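Local structure of lipoate-protein ligase, putative (Streptococcus pneumoniae, 1VQZ) at residues 59-62 with 63-67; 113-116 with 117-121; 313-316 with 317-321. The protein is a putative lipoate-protein ligase that pairs a domain of the lipoyl protein ligase A/B family with a smaller C-terminal domain. All coordinates share one frame; numbering follows the deposited sequence.

Interaction 1: 59-62 with 63-67. With EDO (1,2-ethanediol), chain C; EDO (1,2-ethanediol), chain J.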
loop_
_atom_site.group_PDB
_atom_site.type_symbol
_atom_site.label_atom_id
_atom_site.label_comp_id
_atom_site.label_asym_id
_atom_site.label_seq_id
_atom_site.Cartn_x
_atom_site.Cartn_y
_atom_site.Cartn_z
ATOM N N GLN A 59 -1.302 -3.827 9.224
ATOM C CA GLN A 59 -2.629 -4.242 9.647
ATOM C C GLN A 59 -2.546 -5.576 10.427
ATOM O O GLN A 59 -1.719 -6.436 10.148
ATOM C CB GLN A 59 -3.631 -4.371 8.464
ATOM C CG GLN A 59 -4.148 -3.057 7.904
ATOM C CD GLN A 59 -5.313 -3.216 6.941
ATOM O OE1 GLN A 59 -5.127 -3.477 5.741
ATOM N NE2 GLN A 59 -6.533 -3.042 7.462
ATOM N N ASN A 60 -3.434 -5.694 11.398
ATOM C CA ASN A 60 -3.588 -6.897 12.192
ATOM C C ASN A 60 -4.602 -7.772 11.461
ATOM O O ASN A 60 -5.805 -7.736 11.727
ATOM C CB ASN A 60 -3.994 -6.535 13.628
ATOM C CG ASN A 60 -4.065 -7.753 14.541
ATOM O OD1 ASN A 60 -3.976 -8.882 14.076
ATOM N ND2 ASN A 60 -4.276 -7.535 15.812
ATOM N N THR A 61 -4.064 -8.513 10.484
ATOM C CA THR A 61 -4.812 -9.238 9.469
ATOM C C THR A 61 -5.898 -10.121 10.065
ATOM O O THR A 61 -7.071 -10.032 9.670
ATOM C CB THR A 61 -3.870 -10.032 8.607
ATOM O OG1 THR A 61 -2.749 -9.198 8.249
ATOM C CG2 THR A 61 -4.592 -10.520 7.356
ATOM N N ILE A 62 -5.541 -10.846 11.109
ATOM C CA ILE A 62 -6.456 -11.806 11.729
ATOM C C ILE A 62 -7.693 -11.120 12.279
ATOM O O ILE A 62 -8.784 -11.698 12.309
ATOM C CB ILE A 62 -5.751 -12.625 12.807
ATOM C CG1 ILE A 62 -6.542 -13.895 13.154
ATOM C CG2 ILE A 62 -5.553 -11.834 14.121
ATOM C CD1 ILE A 62 -6.681 -14.819 12.050
ATOM N N GLU A 63 -7.541 -9.863 12.681
ATOM C CA GLU A 63 -8.670 -9.138 13.261
ATOM C C GLU A 63 -9.483 -8.324 12.264
ATOM O O GLU A 63 -10.465 -7.712 12.650
ATOM C CB GLU A 63 -8.139 -8.210 14.331
ATOM C CG GLU A 63 -7.569 -8.917 15.526
ATOM C CD GLU A 63 -8.573 -9.873 16.155
ATOM O OE1 GLU A 63 -9.775 -9.531 16.182
ATOM O OE2 GLU A 63 -8.150 -10.966 16.585
ATOM N N GLU A 64 -9.057 -8.319 11.000
ATOM C CA GLU A 64 -9.668 -7.532 9.906
ATOM C C GLU A 64 -10.389 -8.325 8.839
ATOM O O GLU A 64 -11.253 -7.793 8.158
ATOM C CB GLU A 64 -8.625 -6.753 9.130
ATOM C CG GLU A 64 -7.651 -5.924 9.913
ATOM C CD GLU A 64 -8.311 -5.001 10.898
ATOM O OE1 GLU A 64 -9.282 -4.314 10.500
ATOM O OE2 GLU A 64 -7.851 -4.992 12.068
ATOM N N ILE A 65 -9.988 -9.565 8.637
ATOM C CA ILE A 65 -10.540 -10.394 7.565
ATOM C C ILE A 65 -11.677 -11.325 8.020
ATOM O O ILE A 65 -11.558 -12.035 9.051
ATOM C CB ILE A 65 -9.396 -11.270 6.955
ATOM C CG1 ILE A 65 -8.329 -10.376 6.341
ATOM C CG2 ILE A 65 -9.930 -12.314 5.929
ATOM C CD1 ILE A 65 -8.826 -9.550 5.191
ATOM N N ASN A 66 -12.763 -11.324 7.256
ATOM C CA ASN A 66 -13.765 -12.366 7.367
ATOM C C ASN A 66 -13.268 -13.652 6.716
ATOM O O ASN A 66 -13.421 -13.846 5.499
ATOM C CB ASN A 66 -15.074 -11.937 6.727
ATOM C CG ASN A 66 -16.204 -12.905 7.008
ATOM O OD1 ASN A 66 -15.998 -14.099 7.019
ATOM N ND2 ASN A 66 -17.408 -12.382 7.203
ATOM N N ARG A 67 -12.630 -14.477 7.558
ATOM C CA ARG A 67 -12.095 -15.808 7.254
ATOM C C ARG A 67 -12.991 -16.671 6.377
ATOM O O ARG A 67 -12.555 -17.182 5.364
ATOM C CB ARG A 67 -11.909 -16.585 8.578
ATOM C CG ARG A 67 -11.234 -17.944 8.435
ATOM C CD ARG A 67 -11.271 -18.724 9.755
ATOM N NE ARG A 67 -12.555 -19.403 9.906
ATOM C CZ ARG A 67 -13.069 -19.785 11.071
ATOM N NH1 ARG A 67 -12.402 -19.575 12.200
ATOM N NH2 ARG A 67 -14.252 -20.402 11.107
HETATM C C1 EDO C . -14.467 -15.184 10.128
HETATM O O1 EDO C . -14.546 -13.870 10.722
HETATM C C2 EDO C . -15.773 -15.975 10.028
HETATM O O2 EDO C . -16.809 -15.279 9.299
HETATM C C1 EDO J . -1.082 -10.460 15.823
HETATM O O1 EDO J . -2.472 -10.664 15.533
HETATM C C2 EDO J . -1.027 -9.432 16.946
HETATM O O2 EDO J . -1.829 -9.908 18.031
HETATM O O HOH W 1 -9.427 -3.278 7.688
HETATM O O HOH W 2 -5.148 -3.417 12.007
HETATM O O HOH W 3 -9.836 -13.327 10.422
#
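Thr61 O lies in the close-packed part of this turn, gripped by two backbone donors from the residues that follow. Glu64 N comes in at 2.9 Å from Thr61 O, from above the plane of the carbonyl, while Ile65 N, 3.1 Å from the same Thr61 O, sits almost straight beyond the oxygen. Just before it, Asn60, the centre of an inverse gamma turn, offers its carbonyl to Glu63: Glu63 N lies 2.9 Å from Asn60 O, 42° out of the carbonyl plane. On the buried flank the Thr61 methyl CG2 runs alongside Ile65 CG1, both side chains pointing the same way, with 3.9 Å between those carbons. Thr61 OG1 turns elsewhere, to the carbonyl of Asn251.

Glu64 CG, set beside its backbone N by chi1 of -50°, lies against Asn60 O, and the bend at chi2 turns the carboxylate toward two waters. The side chains of Glu64 and Gln59 cross at about a right angle, with Gln59 NE2 near Glu64 CG. Here the contact is looser and wet: one water links Glu64 OE1 to Gln59 NE2, weakly on the amide side, and a second joins Glu64 OE2 to Asn60 N. A third clasps Ile62 O and Ile65 O, bridging the turn where the two carbonyls cannot bond each other. Ile62 is exposed, and beside it Asn60 OD1 accepts from a 1,2-ethanediol hydroxyl, O1, at 2.7 Å. Glu63 CG packs beside Asn60 ND2, but the polar ends part, ND2 going to Glu272 and Glu63 OE1 to Ser177.

The turn belongs to the loop that leaves strand 52-55 and enters helix 67-73, whose N-cap is Asn66. Thr61 rests on Val55 and Ile65 on Ile53 of that strand, and Gln59 OE1 returns to Gly56 N at the strand's exit.

Interaction 2: 113-116 with 117-121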
loop_
_atom_site.group_PDB
_atom_site.type_symbol
_atom_site.label_atom_id
_atom_site.label_comp_id
_atom_site.label_asym_id
_atom_site.label_seq_id
_atom_site.Cartn_x
_atom_site.Cartn_y
_atom_site.Cartn_z
ATOM N N PHE A 113 3.220 10.135 -13.832
ATOM C CA PHE A 113 2.350 9.097 -14.449
ATOM C C PHE A 113 0.948 9.628 -14.724
ATOM O O PHE A 113 0.270 9.223 -15.678
ATOM C CB PHE A 113 2.297 7.903 -13.492
ATOM C CG PHE A 113 1.347 6.785 -13.889
ATOM C CD1 PHE A 113 1.516 6.077 -15.061
ATOM C CD2 PHE A 113 0.286 6.421 -13.033
ATOM C CE1 PHE A 113 0.651 4.997 -15.390
ATOM C CE2 PHE A 113 -0.584 5.369 -13.342
ATOM C CZ PHE A 113 -0.411 4.641 -14.518
ATOM N N SER A 114 0.541 10.575 -13.895
ATOM C CA SER A 114 -0.826 11.065 -13.889
ATOM C C SER A 114 -1.186 11.742 -15.224
ATOM O O SER A 114 -2.316 11.672 -15.665
ATOM C CB SER A 114 -0.984 12.044 -12.723
ATOM O OG SER A 114 -0.462 13.328 -13.076
ATOM N N THR A 115 -0.213 12.402 -15.857
ATOM C CA THR A 115 -0.445 13.028 -17.147
ATOM C C THR A 115 -0.746 11.996 -18.236
ATOM O O THR A 115 -1.760 12.142 -18.948
ATOM C CB THR A 115 0.689 14.022 -17.551
ATOM O OG1 THR A 115 0.468 15.256 -16.861
ATOM C CG2 THR A 115 0.666 14.314 -19.035
ATOM N N PRO A 116 0.137 10.991 -18.398
ATOM C CA PRO A 116 -0.167 9.828 -19.237
ATOM C C PRO A 116 -1.550 9.203 -18.982
ATOM O O PRO A 116 -2.264 8.918 -19.954
ATOM C CB PRO A 116 0.963 8.854 -18.915
ATOM C CG PRO A 116 2.098 9.716 -18.554
ATOM C CD PRO A 116 1.507 10.901 -17.841
ATOM N N VAL A 117 -1.955 9.046 -17.720
ATOM C CA VAL A 117 -3.312 8.533 -17.455
ATOM C C VAL A 117 -4.370 9.495 -17.989
ATOM O O VAL A 117 -5.235 9.062 -18.728
ATOM C CB VAL A 117 -3.547 8.204 -15.994
ATOM C CG1 VAL A 117 -4.954 7.635 -15.781
ATOM C CG2 VAL A 117 -2.505 7.174 -15.523
ATOM N N ILE A 118 -4.241 10.793 -17.667
ATOM C CA ILE A 118 -5.231 11.835 -18.029
ATOM C C ILE A 118 -5.395 11.899 -19.530
ATOM O O ILE A 118 -6.518 12.049 -20.048
ATOM C CB ILE A 118 -4.807 13.265 -17.525
ATOM C CG1 ILE A 118 -4.793 13.388 -15.994
ATOM C CG2 ILE A 118 -5.703 14.372 -18.103
ATOM C CD1 ILE A 118 -5.865 12.639 -15.273
ATOM N N ASN A 119 -4.268 11.823 -20.218
ATOM C CA ASN A 119 -4.217 11.958 -21.656
ATOM C C ASN A 119 -4.746 10.720 -22.388
ATOM O O ASN A 119 -5.510 10.865 -23.351
ATOM C CB ASN A 119 -2.792 12.282 -22.103
ATOM C CG ASN A 119 -2.389 13.746 -21.816
ATOM O OD1 ASN A 119 -3.222 14.593 -21.488
ATOM N ND2 ASN A 119 -1.104 14.035 -21.956
ATOM N N THR A 120 -4.330 9.533 -21.943
ATOM C CA THR A 120 -4.928 8.244 -22.384
ATOM C C THR A 120 -6.464 8.338 -22.280
ATOM O O THR A 120 -7.169 8.115 -23.260
ATOM C CB THR A 120 -4.388 7.031 -21.561
ATOM O OG1 THR A 120 -2.957 6.954 -21.665
ATOM C CG2 THR A 120 -4.990 5.668 -22.023
ATOM N N LEU A 121 -6.971 8.754 -21.121
ATOM C CA LEU A 121 -8.423 8.917 -20.923
ATOM C C LEU A 121 -9.029 10.007 -21.819
ATOM O O LEU A 121 -10.132 9.819 -22.363
ATOM C CB LEU A 121 -8.755 9.187 -19.444
ATOM C CG LEU A 121 -8.578 7.952 -18.539
ATOM C CD1 LEU A 121 -8.663 8.326 -17.093
ATOM C CD2 LEU A 121 -9.594 6.863 -18.842
#
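Phe113 to Leu121 form a stretch of helix 110-123, and four successive i to i+4 backbone bonds join 113-116 to 117-121: Val117 N to Phe113 O, Ile118 N to Ser114 O, Asn119 N to Thr115 O and Thr120 N to Pro116 O. The helix kinks at Pro116, whose ring nitrogen has no hydrogen to give to the turn before; its carbonyl still serves the turn after.

Among the side chains, Val117 CG2 stands over one face of the Phe113 ring in a CH-pi contact, 3.6 Å from the ring centroid and 20° off the normal. It is offset toward the rim on the side of CE2 and CZ, with Phe113 CE2 3.4 Å from Val117 CG2. Chi1 of 174° swings the Phe113 ring away from its own backbone N, along the helix beneath the valine. Tyr96 stacks on the same phenylalanine and Phe44 meets it at about 45°, so the ring belongs to an aromatic cluster at the sheet.

Farther round the helix Thr115 and Asn119 lie side by side, pointing the same way, with Thr115 CG2 3.4 Å from Asn119 ND2; that amide nitrogen bonds to Tyr216 OH of helix 206-220. Ile118 CG1 presses on Ser114 O at 3.0 Å, a close approach, and Ile118 reaches on to Leu136 and Ala128.

Thr120 OG1 turns back and donates to Pro116 O at 2.7 Å, from the face of the carbonyl opposite to that used by Thr120 N at 2.9 Å from Pro116 O. The chemistry is therefore mixed: apolar contacts seat the helix on the sheet, while the buried threonine hydroxyl spends its proton inside the helix, on the carbonyl of the proline at the kink.

Interaction 3: 313-316 with 317-321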
loop_
_atom_site.group_PDB
_atom_site.type_symbol
_atom_site.label_atom_id
_atom_site.label_comp_id
_atom_site.label_asym_id
_atom_site.label_seq_id
_atom_site.Cartn_x
_atom_site.Cartn_y
_atom_site.Cartn_z
ATOM N N ASP A 313 7.689 10.664 28.832
ATOM C CA ASP A 313 8.966 10.168 28.312
ATOM C C ASP A 313 8.765 9.634 26.929
ATOM O O ASP A 313 9.639 9.735 26.089
ATOM C CB ASP A 313 9.588 9.101 29.236
ATOM C CG ASP A 313 9.867 9.624 30.635
ATOM O OD1 ASP A 313 8.909 9.746 31.431
ATOM O OD2 ASP A 313 11.042 9.878 30.956
ATOM N N VAL A 314 7.604 9.014 26.709
ATOM C CA VAL A 314 7.265 8.485 25.392
ATOM C C VAL A 314 7.180 9.631 24.394
ATOM O O VAL A 314 7.754 9.555 23.276
ATOM C CB VAL A 314 5.960 7.649 25.416
ATOM C CG1 VAL A 314 5.374 7.457 24.016
ATOM C CG2 VAL A 314 6.202 6.285 26.134
ATOM N N LEU A 315 6.469 10.686 24.789
ATOM C CA LEU A 315 6.329 11.882 23.950
ATOM C C LEU A 315 7.685 12.501 23.589
ATOM O O LEU A 315 7.949 12.836 22.415
ATOM C CB LEU A 315 5.428 12.920 24.633
ATOM C CG LEU A 315 5.130 14.149 23.758
ATOM C CD1 LEU A 315 4.535 13.771 22.393
ATOM C CD2 LEU A 315 4.228 15.146 24.475
ATOM N N LYS A 316 8.528 12.665 24.599
ATOM C CA LYS A 316 9.884 13.187 24.420
ATOM C C LYS A 316 10.675 12.386 23.359
ATOM O O LYS A 316 11.304 12.945 22.466
ATOM C CB LYS A 316 10.591 13.201 25.780
ATOM C CG LYS A 316 11.793 14.042 25.852
ATOM C CD LYS A 316 12.050 14.590 27.267
ATOM C CE LYS A 316 13.400 15.335 27.323
ATOM N NZ LYS A 316 13.451 16.396 28.407
ATOM N N ALA A 317 10.574 11.064 23.423
ATOM C CA ALA A 317 11.197 10.182 22.444
ATOM C C ALA A 317 10.621 10.405 21.042
ATOM O O ALA A 317 11.355 10.429 20.007
ATOM C CB ALA A 317 11.019 8.686 22.847
ATOM N N LEU A 318 9.320 10.596 20.981
ATOM C CA LEU A 318 8.683 10.779 19.690
ATOM C C LEU A 318 9.070 12.108 19.028
ATOM O O LEU A 318 9.055 12.236 17.777
ATOM C CB LEU A 318 7.183 10.639 19.800
ATOM C CG LEU A 318 6.628 9.236 20.112
ATOM C CD1 LEU A 318 5.101 9.365 20.341
ATOM C CD2 LEU A 318 6.918 8.269 18.986
ATOM N N LYS A 319 9.379 13.107 19.846
ATOM C CA LYS A 319 9.857 14.409 19.338
ATOM C C LYS A 319 11.323 14.367 18.873
ATOM O O LYS A 319 11.851 15.403 18.474
ATOM C CB LYS A 319 9.677 15.535 20.368
ATOM C CG LYS A 319 8.314 15.562 20.994
ATOM C CD LYS A 319 7.916 16.771 21.719
ATOM C CE LYS A 319 7.069 17.692 20.835
ATOM N NZ LYS A 319 6.001 16.952 20.043
ATOM N N THR A 320 11.971 13.200 18.913
ATOM C CA THR A 320 13.325 13.029 18.356
ATOM C C THR A 320 13.291 12.418 16.943
ATOM O O THR A 320 14.338 12.138 16.358
ATOM C CB THR A 320 14.252 12.169 19.243
ATOM O OG1 THR A 320 13.792 10.816 19.248
ATOM C CG2 THR A 320 14.310 12.688 20.643
ATOM N N ILE A 321 12.094 12.238 16.398
ATOM C CA ILE A 321 11.930 11.678 15.043
ATOM C C ILE A 321 10.869 12.419 14.278
ATOM O O ILE A 321 10.023 13.065 14.877
ATOM C CB ILE A 321 11.553 10.183 15.098
ATOM C CG1 ILE A 321 10.229 9.973 15.867
ATOM C CG2 ILE A 321 12.706 9.410 15.720
ATOM C CD1 ILE A 321 9.454 8.792 15.461
#
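Chi1 of 163° in Val314 and -69° in Leu318 set the two side chains next to each other along helix 311-318, pointing the same way, with Val314 CG1 4.1 Å from Leu318 CD1. This is the last turn and a half of that helix, running out into a type I beta turn from Leu318 to Ile321 in the C-terminal domain. The pair forms the buried side of the helix: Val314 meets Leu304 of helix 298-304 and Ala336 of helix 332-339, and Leu318 touches Val300 and Ile335 of the same two helices.

Three regular backbone bonds carry the helix across the junction, with Ala317 N, Leu318 N and Lys319 N donating in turn to Asp313 O, Val314 O and Leu315 O. The last of them is 3.0 Å from Lys319 N to Leu315 O. Lys319 N also leans weakly on Lys316 O, at 3.3 Å, as the helical pattern gives way. Chi1 of -48° lays Lys319 CG 3.1 Å from Leu315 O; the bends at chi3 and chi4 then bring Lys319 NZ round to 4.2 Å from Leu315 CD1. That ammonium has a long, weak ion pair with Glu333, while the Lys319 chain also touches Arg332, whose NE binds Leu318 O.

Past the helix end, Thr320 CG2 touches Lys316 O at 3.5 Å, and the Thr320 hydroxyl goes instead to the next carbonyl along the chain, that of Ala317. Ala317 O receives two donors from this one residue: Thr320 N at 3.0 Å from Ala317 O, and Thr320 OG1, which lies in the carbonyl plane on a lone pair, 2.6 Å from Ala317 O.

From the N terminus the three contacts follow in series; each is local, within one continuous run of nine residues, closes no long loop, and neither nests in nor crosses another. Interaction 1 shapes the loop between strand 52-55 and helix 67-73. Interaction 2, in the same ligase A/B domain, lies within helix 110-123 and joins the sheet strands 128-131, 135-138 and 141-151 to helix 206-220; its centre is 35 Å from that of interaction 1, across the chain's centre. Interaction 3 ends helix 311-318 against helices 298-304 and 332-339 in the C-terminal domain, with its centre 42 Å from that of interaction 2. Through Glu272, a residue of strand 269-278, interaction 1 also reaches the C-terminal part.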